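Long-range contact in YbgK (Escherichia coli, PDB 5DUD), which catalyses, as subunit C of 5-oxoprolinase, the ATP-dependent cleavage of 5-oxoproline to L-glutamate: residues Y10-D15 against A52-L57. Sequence-based numbering, arbitrary orientation.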
# COMPACT_ATOMS: atom_id res chain seq x y z
N TYR A 10 -7.43 15.97 6.61
CA TYR A 10 -7.23 14.58 6.18
C TYR A 10 -7.44 13.66 7.38
O TYR A 10 -6.48 13.14 7.96
CB TYR A 10 -5.82 14.42 5.54
CG TYR A 10 -5.80 13.69 4.23
CD1 TYR A 10 -6.08 14.34 3.03
CD2 TYR A 10 -5.38 12.36 4.15
CE1 TYR A 10 -6.00 13.68 1.81
CE2 TYR A 10 -5.29 11.69 2.94
CZ TYR A 10 -5.61 12.36 1.76
OH TYR A 10 -5.52 11.69 0.56
N THR A 11 -8.71 13.48 7.79
CA THR A 11 -9.07 12.63 8.93
C THR A 11 -9.76 11.37 8.41
O THR A 11 -10.67 11.47 7.59
CB THR A 11 -9.95 13.41 9.91
OG1 THR A 11 -9.32 14.66 10.19
CG2 THR A 11 -10.17 12.65 11.22
N THR A 12 -9.32 10.17 8.88
CA THR A 12 -9.85 8.87 8.46
C THR A 12 -9.84 7.85 9.60
O THR A 12 -9.09 8.01 10.55
CB THR A 12 -9.01 8.29 7.29
OG1 THR A 12 -7.65 8.13 7.71
CG2 THR A 12 -9.09 9.11 6.04
N VAL A 13 -10.64 6.78 9.45
CA VAL A 13 -10.69 5.66 10.41
C VAL A 13 -9.59 4.67 10.01
O VAL A 13 -9.66 4.11 8.91
CB VAL A 13 -12.07 4.97 10.44
CG1 VAL A 13 -12.15 3.94 11.57
CG2 VAL A 13 -13.21 5.99 10.56
N GLN A 14 -8.57 4.48 10.86
CA GLN A 14 -7.46 3.59 10.55
C GLN A 14 -7.36 2.45 11.57
O GLN A 14 -7.69 2.62 12.74
CB GLN A 14 -6.14 4.38 10.49
CG GLN A 14 -6.07 5.38 9.34
CD GLN A 14 -6.11 4.75 7.96
OE1 GLN A 14 -5.79 3.57 7.77
NE2 GLN A 14 -6.50 5.52 6.96
N ASP A 15 -6.91 1.29 11.07
CA ASP A 15 -6.78 0.02 11.79
C ASP A 15 -5.32 -0.52 11.71
O ASP A 15 -4.42 0.21 11.29
CB ASP A 15 -7.74 -0.98 11.10
CG ASP A 15 -8.41 -1.97 12.02
OD1 ASP A 15 -9.29 -1.56 12.79
OD2 ASP A 15 -8.07 -3.17 11.95
N ALA A 52 -9.11 3.15 15.12
CA ALA A 52 -8.94 4.46 15.76
C ALA A 52 -8.81 5.56 14.69
O ALA A 52 -8.34 5.28 13.59
CB ALA A 52 -7.71 4.45 16.66
N LEU A 53 -9.22 6.79 15.01
CA LEU A 53 -9.18 7.89 14.04
C LEU A 53 -7.77 8.42 13.80
O LEU A 53 -7.13 8.83 14.76
CB LEU A 53 -10.03 9.08 14.51
CG LEU A 53 -11.50 8.83 14.75
CD1 LEU A 53 -12.17 10.08 15.29
CD2 LEU A 53 -12.16 8.37 13.48
N GLU A 54 -7.34 8.49 12.54
CA GLU A 54 -6.07 9.14 12.18
C GLU A 54 -6.42 10.59 11.87
O GLU A 54 -7.43 10.82 11.22
CB GLU A 54 -5.39 8.46 10.99
CG GLU A 54 -4.14 9.18 10.51
CD GLU A 54 -3.32 8.42 9.48
OE1 GLU A 54 -3.44 8.74 8.28
OE2 GLU A 54 -2.56 7.51 9.88
N ILE A 55 -5.63 11.56 12.36
CA ILE A 55 -5.88 13.00 12.15
C ILE A 55 -4.61 13.62 11.61
O ILE A 55 -3.57 13.39 12.21
CB ILE A 55 -6.33 13.70 13.47
CG1 ILE A 55 -7.43 12.92 14.24
CG2 ILE A 55 -6.79 15.13 13.20
CD1 ILE A 55 -7.30 13.03 15.72
N THR A 56 -4.68 14.41 10.52
CA THR A 56 -3.52 15.08 9.94
C THR A 56 -3.60 16.57 10.25
O THR A 56 -4.56 17.22 9.83
CB THR A 56 -3.43 14.80 8.44
OG1 THR A 56 -3.48 13.39 8.24
CG2 THR A 56 -2.16 15.38 7.81
N LEU A 57 -2.61 17.10 10.99
CA LEU A 57 -2.51 18.50 11.42
C LEU A 57 -3.75 18.94 12.23
O LEU A 57 -4.42 19.92 11.87
CB LEU A 57 -2.25 19.45 10.22
CG LEU A 57 -0.86 19.36 9.60
CD1 LEU A 57 -0.87 19.89 8.18
CD2 LEU A 57 0.16 20.14 10.42
O HOH W 1 -5.54 10.64 7.46
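Strand 12-14 pairs antiparallel with strand 52-56 at one border of a five-strand sheet; strand 110-115 lies beyond 52-56, which belongs to the carboxyltransferase A/B family region. Thr-12 and Glu-54 form one hydrogen-bonded pair, with Glu-54 N 2.7 Å from Thr-12 O and Thr-12 N 3.1 Å from Glu-54 O. Gln-14 and Ala-52 form the next such pair. Between them, Val-13 and Leu-53 touch on one face, CG2 to CD2 at 3.9 Å, and both side chains rest on Leu-150. On the other face, Gln-14 CG lies 3.6 Å from Glu-54 CB. With CG anti to the backbone N (chi1 175°) and the chain extended beyond, Glu-54 carries its carboxylate past Gln-14 CG. This carboxylate meets Arg-206 in a salt bridge and is hydrogen-bonded to Tyr-112 OH and Leu-32 N. A water donates to Glu-54 OE1 at 2.9 Å and to Tyr-10 O at 2.7 Å. Thr-56 OG1 donates to the same Tyr-10 O at 3.0 Å, in the plane of the carbonyl, at one of its lone pairs. An alanine here removes that hydroxyl, and Tyr-10 O would probably be held less firmly, with the water still a donor. The salt bridge, Leu-32 N and the water, set around a buried carboxylate, would probably favour its ionised form.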